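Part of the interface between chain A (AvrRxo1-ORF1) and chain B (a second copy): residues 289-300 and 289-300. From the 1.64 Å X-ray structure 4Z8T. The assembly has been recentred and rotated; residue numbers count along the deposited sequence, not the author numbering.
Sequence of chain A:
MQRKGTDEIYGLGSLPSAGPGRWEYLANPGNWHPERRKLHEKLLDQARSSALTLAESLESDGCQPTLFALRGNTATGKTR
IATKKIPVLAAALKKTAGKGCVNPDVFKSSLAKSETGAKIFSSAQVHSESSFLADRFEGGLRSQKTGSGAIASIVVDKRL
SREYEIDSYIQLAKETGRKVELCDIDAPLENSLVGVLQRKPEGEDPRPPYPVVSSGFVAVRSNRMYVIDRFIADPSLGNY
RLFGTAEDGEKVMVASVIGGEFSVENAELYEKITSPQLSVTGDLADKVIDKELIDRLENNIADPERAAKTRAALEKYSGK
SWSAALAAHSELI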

ATOM      1  N   ILE A 289     -11.447  15.574   7.251  1.00 24.41           N
ATOM      2  CA  ILE A 289     -10.698  16.707   6.737  1.00 22.90           C
ATOM      3  C   ILE A 289     -10.335  17.631   7.895  1.00 28.65           C
ATOM      4  O   ILE A 289     -11.175  18.421   8.352  1.00 31.89           O
ATOM      5  CB  ILE A 289     -11.519  17.474   5.698  1.00 25.98           C
ATOM      6  CG1 ILE A 289     -11.869  16.554   4.529  1.00 25.93           C
ATOM      7  CG2 ILE A 289     -10.767  18.699   5.198  1.00 27.28           C
ATOM      8  CD1 ILE A 289     -12.900  17.168   3.573  1.00 22.90           C
ATOM      9  N   ASP A 290      -9.098  17.517   8.373  1.00 28.11           N
ATOM     10  CA  ASP A 290      -8.610  18.366   9.467  1.00 30.49           C
ATOM     11  C   ASP A 290      -7.452  19.250   9.014  1.00 30.13           C
ATOM     12  O   ASP A 290      -7.051  19.198   7.851  1.00 27.85           O
ATOM     13  CB  ASP A 290      -8.222  17.538  10.706  1.00 32.73           C
ATOM     14  CG  ASP A 290      -7.149  16.482  10.421  1.00 36.53           C
ATOM     15  OD1 ASP A 290      -6.522  16.494   9.343  1.00 33.31           O
ATOM     16  OD2 ASP A 290      -6.908  15.627  11.306  1.00 36.73           O
ATOM     17  N   LYS A 291      -6.927  20.072   9.924  1.00 29.95           N
ATOM     18  CA  LYS A 291      -5.811  20.953   9.583  1.00 29.26           C
ATOM     19  C   LYS A 291      -4.648  20.156   9.001  1.00 30.66           C
ATOM     20  O   LYS A 291      -4.015  20.575   8.030  1.00 27.11           O
ATOM     21  CB  LYS A 291      -5.331  21.736  10.813  1.00 29.47           C
ATOM     22  CG  LYS A 291      -4.178  22.696  10.522  1.00 34.39           C
ATOM     23  CD  LYS A 291      -3.475  23.128  11.805  1.00 37.47           C
ATOM     24  CE  LYS A 291      -2.430  24.213  11.548  1.00 37.27           C
ATOM     25  NZ  LYS A 291      -1.328  23.781  10.651  1.00 39.99           N
ATOM     26  N   GLU A 292      -4.379  19.000   9.594  1.00 29.88           N
ATOM     27  CA  GLU A 292      -3.260  18.176   9.160  1.00 32.28           C
ATOM     28  C   GLU A 292      -3.433  17.724   7.716  1.00 31.09           C
ATOM     29  O   GLU A 292      -2.517  17.868   6.906  1.00 32.31           O
ATOM     30  CB  GLU A 292      -3.091  16.971  10.084  1.00 37.55           C
ATOM     31  CG  GLU A 292      -2.109  15.916   9.582  1.00 40.75           C
ATOM     32  CD  GLU A 292      -0.851  16.508   8.969  1.00 41.15           C
ATOM     33  OE1 GLU A 292      -0.259  17.448   9.554  1.00 44.20           O
ATOM     34  OE2 GLU A 292      -0.458  16.025   7.884  1.00 41.48           O
ATOM     35  N   LEU A 293      -4.611  17.193   7.405  1.00 30.43           N
ATOM     36  CA  LEU A 293      -4.912  16.723   6.049  1.00 27.58           C
ATOM     37  C   LEU A 293      -4.747  17.854   5.036  1.00 26.67           C
ATOM     38  O   LEU A 293      -4.128  17.667   3.986  1.00 26.82           O
ATOM     39  CB  LEU A 293      -6.324  16.123   5.984  1.00 28.93           C
ATOM     40  CG  LEU A 293      -6.829  15.542   4.650  1.00 29.66           C
ATOM     41  CD1 LEU A 293      -7.777  14.375   4.892  1.00 31.33           C
ATOM     42  CD2 LEU A 293      -7.534  16.586   3.793  1.00 30.17           C
ATOM     43  N   ILE A 294      -5.298  19.026   5.345  1.00 26.64           N
ATOM     44  CA  ILE A 294      -5.171  20.162   4.440  1.00 22.26           C
ATOM     45  C   ILE A 294      -3.701  20.543   4.268  1.00 26.29           C
ATOM     46  O   ILE A 294      -3.238  20.736   3.151  1.00 28.17           O
ATOM     47  CB  ILE A 294      -6.018  21.365   4.910  1.00 24.66           C
ATOM     48  CG1 ILE A 294      -7.498  20.954   4.972  1.00 24.41           C
ATOM     49  CG2 ILE A 294      -5.840  22.533   3.976  1.00 27.40           C
ATOM     50  CD1 ILE A 294      -8.411  21.996   5.605  1.00 28.14           C
ATOM     51  N   ASP A 295      -2.962  20.612   5.373  1.00 28.11           N
ATOM     52  CA  ASP A 295      -1.526  20.866   5.301  1.00 28.53           C
ATOM     53  C   ASP A 295      -0.794  19.773   4.527  1.00 27.89           C
ATOM     54  O   ASP A 295       0.137  20.065   3.784  1.00 32.40           O
ATOM     55  CB  ASP A 295      -0.921  20.973   6.704  1.00 31.23           C
ATOM     56  CG  ASP A 295      -1.374  22.213   7.442  1.00 34.10           C
ATOM     57  OD1 ASP A 295      -1.974  23.110   6.801  1.00 34.76           O
ATOM     58  OD2 ASP A 295      -1.120  22.288   8.666  1.00 36.28           O
ATOM     59  N   ARG A 296      -1.204  18.521   4.717  1.00 31.65           N
ATOM     60  CA  ARG A 296      -0.563  17.401   4.029  1.00 30.27           C
ATOM     61  C   ARG A 296      -0.722  17.524   2.518  1.00 32.29           C
ATOM     62  O   ARG A 296       0.242  17.338   1.777  1.00 32.34           O
ATOM     63  CB  ARG A 296      -1.120  16.058   4.503  1.00 33.84           C
ATOM     64  CG  ARG A 296      -0.576  14.864   3.717  1.00 34.24           C
ATOM     65  CD  ARG A 296      -0.948  13.536   4.345  1.00 37.62           C
ATOM     66  NE  ARG A 296      -2.390  13.365   4.517  1.00 39.51           N
ATOM     67  CZ  ARG A 296      -3.214  12.916   3.571  1.00 39.02           C
ATOM     68  NH1 ARG A 296      -2.748  12.606   2.368  1.00 36.39           N
ATOM     69  NH2 ARG A 296      -4.511  12.783   3.827  1.00 37.79           N
ATOM     70  N   LEU A 297      -1.932  17.852   2.066  1.00 29.39           N
ATOM     71  CA  LEU A 297      -2.176  18.053   0.636  1.00 28.54           C
ATOM     72  C   LEU A 297      -1.502  19.311   0.104  1.00 30.47           C
ATOM     73  O   LEU A 297      -0.968  19.314  -1.007  1.00 32.14           O
ATOM     74  CB  LEU A 297      -3.674  18.078   0.335  1.00 25.51           C
ATOM     75  CG  LEU A 297      -4.385  16.745   0.571  1.00 27.27           C
ATOM     76  CD1 LEU A 297      -5.867  16.842   0.266  1.00 26.46           C
ATOM     77  CD2 LEU A 297      -3.760  15.652  -0.267  1.00 33.34           C
ATOM     78  N   GLU A 298      -1.523  20.382   0.891  1.00 30.02           N
ATOM     79  CA  GLU A 298      -0.869  21.618   0.488  1.00 29.00           C
ATOM     80  C   GLU A 298       0.644  21.447   0.339  1.00 26.55           C
ATOM     81  O   GLU A 298       1.264  22.124  -0.475  1.00 29.36           O
ATOM     82  CB  GLU A 298      -1.174  22.737   1.488  1.00 30.19           C
ATOM     83  CG  GLU A 298      -2.616  23.195   1.478  1.00 30.07           C
ATOM     84  CD  GLU A 298      -2.926  24.135   0.335  1.00 33.26           C
ATOM     85  OE1 GLU A 298      -2.368  25.256   0.322  1.00 32.15           O
ATOM     86  OE2 GLU A 298      -3.739  23.766  -0.541  1.00 31.96           O
ATOM     87  N   ASN A 299       1.229  20.543   1.126  1.00 29.58           N
ATOM     88  CA  ASN A 299       2.679  20.326   1.116  1.00 30.47           C
ATOM     89  C   ASN A 299       3.182  19.852  -0.246  1.00 32.97           C
ATOM     90  O   ASN A 299       4.351  20.051  -0.588  1.00 33.04           O
ATOM     91  CB  ASN A 299       3.070  19.311   2.199  1.00 35.69           C
ATOM     92  CG  ASN A 299       4.560  19.307   2.491  1.00 36.27           C
ATOM     93  OD1 ASN A 299       5.184  20.365   2.595  1.00 37.27           O
ATOM     94  ND2 ASN A 299       5.137  18.115   2.629  1.00 33.80           N
ATOM     95  N   ASN A 300       2.298  19.222  -1.021  1.00 30.19           N
ATOM     96  CA  ASN A 300       2.667  18.705  -2.343  1.00 29.32           C
ATOM     97  C   ASN A 300       2.037  19.470  -3.500  1.00 29.20           C
ATOM     98  O   ASN A 300       1.950  18.979  -4.632  1.00 27.71           O
ATOM     99  CB  ASN A 300       2.362  17.205  -2.455  1.00 29.90           C
ATOM    100  CG  ASN A 300       3.287  16.359  -1.603  1.00 34.12           C
ATOM    101  OD1 ASN A 300       2.838  15.578  -0.763  1.00 40.40           O
ATOM    102  ND2 ASN A 300       4.582  16.510  -1.815  1.00 33.91           N
TER
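Chain B, residues 289-300: IDKELIDRLENN

Two glutamates of like charge meet head to head at the centre of this contact: A:Glu292 OE2 lies 2.6 Å from B:Glu292 OE2, so close that an acid proton between them is likely, though the geometry does not settle it. An exact two-fold axis relates the copies, so each contact between different residues occurs twice, while the pairs A:Glu292–B:Glu292 and A:Arg296–B:Arg296 occur once. Chain B repeats the conformation of this stretch of chain A, a helix that begins at B:Lys291 with B:Asp290 as its N-cap; B:Asp290 OD1 accepts from B:Leu293 N at 2.8 Å, as A:Asp290 OD1 does from A:Leu293 N. The helices run nearly antiparallel, with a signed crossing angle of -152° and axes 10.0 Å apart at closest approach. This direction sets the start of each helix beside the end of the other: A:Glu292 CA and B:Arg296 CA are 6.5 Å apart. A:Glu292 (chi1 t, chi2 p) reaches across to the partner backbone, A:Glu292 OE1 lying 3.6 Å from B:Arg296 N and 3.6 Å from B:Asp295 CB. The arginines approach more loosely, A:Arg296 CD to B:Arg296 CD at 4.4 Å, while their guanidinium groups bond elsewhere in the structure. B:Asn299 faces the N-terminal end of the opposing helix, and A:Asn299 does the same. B:Asn299 ND2 packs 3.3 Å from A:Glu292 CG and donates a weak, 3.5 Å hydrogen bond to A:Asp290 OD2. Two waters bridge this corner: the O of water 2 accepts from A:Glu292 N (2.9 Å) and donates to B:Asn299 OD1 (3.1 Å), and the O of water 1 donates to A:Asp290 OD2 at 2.5 Å and, weakly, to B:Asn299 OD1 at 3.4 Å. The CA-to-CB bonds of B:Leu293, B:Ile294 and B:Leu297 point away from the chain A stretch, and the residues in contact are polar or charged.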

ATOM      1  N   ILE B 289      12.760  14.892   6.447  1.00 24.41           N
ATOM      2  CA  ILE B 289      12.079  15.311   7.659  1.00 22.90           C
ATOM      3  C   ILE B 289      11.820  16.813   7.591  1.00 28.65           C
ATOM      4  O   ILE B 289      12.728  17.616   7.850  1.00 31.89           O
ATOM      5  CB  ILE B 289      12.919  14.983   8.895  1.00 25.98           C
ATOM      6  CG1 ILE B 289      13.164  13.477   8.973  1.00 25.93           C
ATOM      7  CG2 ILE B 289      12.240  15.473  10.166  1.00 27.28           C
ATOM      8  CD1 ILE B 289      14.205  13.095  10.033  1.00 22.90           C
ATOM      9  N   ASP B 290      10.594  17.182   7.228  1.00 28.11           N
ATOM     10  CA  ASP B 290      10.204  18.596   7.152  1.00 30.49           C
ATOM     11  C   ASP B 290       9.098  18.925   8.149  1.00 30.13           C
ATOM     12  O   ASP B 290       8.657  18.051   8.896  1.00 27.85           O
ATOM     13  CB  ASP B 290       9.797  19.002   5.723  1.00 32.73           C
ATOM     14  CG  ASP B 290       8.643  18.168   5.158  1.00 36.53           C
ATOM     15  OD1 ASP B 290       7.984  17.415   5.903  1.00 33.31           O
ATOM     16  OD2 ASP B 290       8.370  18.281   3.939  1.00 36.73           O
ATOM     17  N   LYS B 291       8.662  20.186   8.176  1.00 29.95           N
ATOM     18  CA  LYS B 291       7.602  20.593   9.097  1.00 29.26           C
ATOM     19  C   LYS B 291       6.367  19.715   8.926  1.00 30.66           C
ATOM     20  O   LYS B 291       5.735  19.313   9.904  1.00 27.11           O
ATOM     21  CB  LYS B 291       7.220  22.064   8.880  1.00 29.47           C
ATOM     22  CG  LYS B 291       6.129  22.564   9.826  1.00 34.39           C
ATOM     23  CD  LYS B 291       5.500  23.858   9.320  1.00 37.47           C
ATOM     24  CE  LYS B 291       4.528  24.458  10.335  1.00 37.27           C
ATOM     25  NZ  LYS B 291       3.370  23.582  10.644  1.00 39.99           N
ATOM     26  N   GLU B 292       6.035  19.413   7.676  1.00 29.88           N
ATOM     27  CA  GLU B 292       4.846  18.624   7.386  1.00 32.28           C
ATOM     28  C   GLU B 292       4.941  17.235   8.002  1.00 31.09           C
ATOM     29  O   GLU B 292       4.011  16.791   8.676  1.00 32.31           O
ATOM     30  CB  GLU B 292       4.621  18.530   5.877  1.00 37.55           C
ATOM     31  CG  GLU B 292       3.551  17.528   5.455  1.00 40.75           C
ATOM     32  CD  GLU B 292       2.319  17.551   6.344  1.00 41.15           C
ATOM     33  OE1 GLU B 292       1.816  18.652   6.677  1.00 44.20           O
ATOM     34  OE2 GLU B 292       1.858  16.450   6.717  1.00 41.48           O
ATOM     35  N   LEU B 293       6.067  16.567   7.774  1.00 30.43           N
ATOM     36  CA  LEU B 293       6.289  15.222   8.314  1.00 27.58           C
ATOM     37  C   LEU B 293       6.173  15.225   9.836  1.00 26.67           C
ATOM     38  O   LEU B 293       5.509  14.361  10.414  1.00 26.82           O
ATOM     39  CB  LEU B 293       7.652  14.675   7.863  1.00 28.93           C
ATOM     40  CG  LEU B 293       8.070  13.259   8.299  1.00 29.66           C
ATOM     41  CD1 LEU B 293       8.940  12.601   7.236  1.00 31.33           C
ATOM     42  CD2 LEU B 293       8.821  13.259   9.625  1.00 30.17           C
ATOM     43  N   ILE B 294       6.816  16.191  10.489  1.00 26.64           N
ATOM     44  CA  ILE B 294       6.742  16.275  11.943  1.00 22.26           C
ATOM     45  C   ILE B 294       5.298  16.504  12.388  1.00 26.29           C
ATOM     46  O   ILE B 294       4.815  15.831  13.289  1.00 28.17           O
ATOM     47  CB  ILE B 294       7.688  17.360  12.501  1.00 24.66           C
ATOM     48  CG1 ILE B 294       9.135  17.030  12.105  1.00 24.41           C
ATOM     49  CG2 ILE B 294       7.563  17.448  13.999  1.00 27.40           C
ATOM     50  CD1 ILE B 294      10.141  18.126  12.434  1.00 28.14           C
ATOM     51  N   ASP B 295       4.602  17.428  11.730  1.00 28.11           N
ATOM     52  CA  ASP B 295       3.187  17.644  12.014  1.00 28.53           C
ATOM     53  C   ASP B 295       2.353  16.397  11.735  1.00 27.89           C
ATOM     54  O   ASP B 295       1.422  16.101  12.476  1.00 32.40           O
ATOM     55  CB  ASP B 295       2.636  18.806  11.181  1.00 31.23           C
ATOM     56  CG  ASP B 295       3.200  20.145  11.603  1.00 34.10           C
ATOM     57  OD1 ASP B 295       3.842  20.216  12.679  1.00 34.76           O
ATOM     58  OD2 ASP B 295       2.992  21.127  10.854  1.00 36.28           O
ATOM     59  N   ARG B 296       2.679  15.682  10.661  1.00 31.65           N
ATOM     60  CA  ARG B 296       1.937  14.473  10.302  1.00 30.27           C
ATOM     61  C   ARG B 296       2.056  13.414  11.392  1.00 32.29           C
ATOM     62  O   ARG B 296       1.058  12.807  11.777  1.00 32.34           O
ATOM     63  CB  ARG B 296       2.411  13.900   8.966  1.00 33.84           C
ATOM     64  CG  ARG B 296       1.759  12.562   8.614  1.00 34.24           C
ATOM     65  CD  ARG B 296       2.054  12.126   7.192  1.00 37.62           C
ATOM     66  NE  ARG B 296       3.485  12.038   6.904  1.00 39.51           N
ATOM     67  CZ  ARG B 296       4.244  10.976   7.171  1.00 39.02           C
ATOM     68  NH1 ARG B 296       3.718   9.906   7.753  1.00 36.39           N
ATOM     69  NH2 ARG B 296       5.536  10.987   6.860  1.00 37.79           N
ATOM     70  N   LEU B 297       3.272  13.207  11.899  1.00 29.39           N
ATOM     71  CA  LEU B 297       3.482  12.255  12.991  1.00 28.54           C
ATOM     72  C   LEU B 297       2.884  12.737  14.305  1.00 30.47           C
ATOM     73  O   LEU B 297       2.316  11.947  15.062  1.00 32.14           O
ATOM     74  CB  LEU B 297       4.968  11.939  13.160  1.00 25.51           C
ATOM     75  CG  LEU B 297       5.590  11.183  11.985  1.00 27.27           C
ATOM     76  CD1 LEU B 297       7.064  10.914  12.213  1.00 26.46           C
ATOM     77  CD2 LEU B 297       4.861   9.879  11.745  1.00 33.34           C
ATOM     78  N   GLU B 298       3.007  14.031  14.581  1.00 30.02           N
ATOM     79  CA  GLU B 298       2.430  14.595  15.793  1.00 29.00           C
ATOM     80  C   GLU B 298       0.905  14.478  15.813  1.00 26.55           C
ATOM     81  O   GLU B 298       0.309  14.363  16.879  1.00 29.36           O
ATOM     82  CB  GLU B 298       2.847  16.059  15.955  1.00 30.19           C
ATOM     83  CG  GLU B 298       4.317  16.252  16.257  1.00 30.07           C
ATOM     84  CD  GLU B 298       4.656  15.997  17.708  1.00 33.26           C
ATOM     85  OE1 GLU B 298       4.180  16.768  18.573  1.00 32.15           O
ATOM     86  OE2 GLU B 298       5.412  15.040  17.989  1.00 31.96           O
ATOM     87  N   ASN B 299       0.282  14.511  14.634  1.00 29.58           N
ATOM     88  CA  ASN B 299      -1.179  14.464  14.526  1.00 30.47           C
ATOM     89  C   ASN B 299      -1.758  13.168  15.092  1.00 32.97           C
ATOM     90  O   ASN B 299      -2.921  13.128  15.506  1.00 33.04           O
ATOM     91  CB  ASN B 299      -1.606  14.629  13.061  1.00 35.69           C
ATOM     92  CG  ASN B 299      -3.083  14.951  12.911  1.00 36.27           C
ATOM     93  OD1 ASN B 299      -3.626  15.774  13.653  1.00 37.27           O
ATOM     94  ND2 ASN B 299      -3.739  14.307  11.948  1.00 33.80           N
ATOM     95  N   ASN B 300      -0.947  12.110  15.108  1.00 30.19           N
ATOM     96  CA  ASN B 300      -1.394  10.808  15.612  1.00 29.32           C
ATOM     97  C   ASN B 300      -0.749  10.404  16.932  1.00 29.20           C
ATOM     98  O   ASN B 300      -0.734   9.228  17.313  1.00 27.71           O
ATOM     99  CB  ASN B 300      -1.202   9.710  14.557  1.00 29.90           C
ATOM    100  CG  ASN B 300      -2.157   9.854  13.388  1.00 34.12           C
ATOM    101  OD1 ASN B 300      -1.739   9.933  12.233  1.00 40.40           O
ATOM    102  ND2 ASN B 300      -3.444   9.888  13.684  1.00 33.91           N
TER
HETATM  103  O   HOH W   1      -7.057  15.847  13.756  1.00 39.77           O
HETATM  104  O   HOH W   2      -4.830  18.348  12.419  1.00 34.39           O
HETATM  105  O   HOH W   3       6.529  21.059   5.299  1.00 34.39           O
HETATM  106  O   HOH W   4       8.613  20.245   2.471  1.00 39.77           O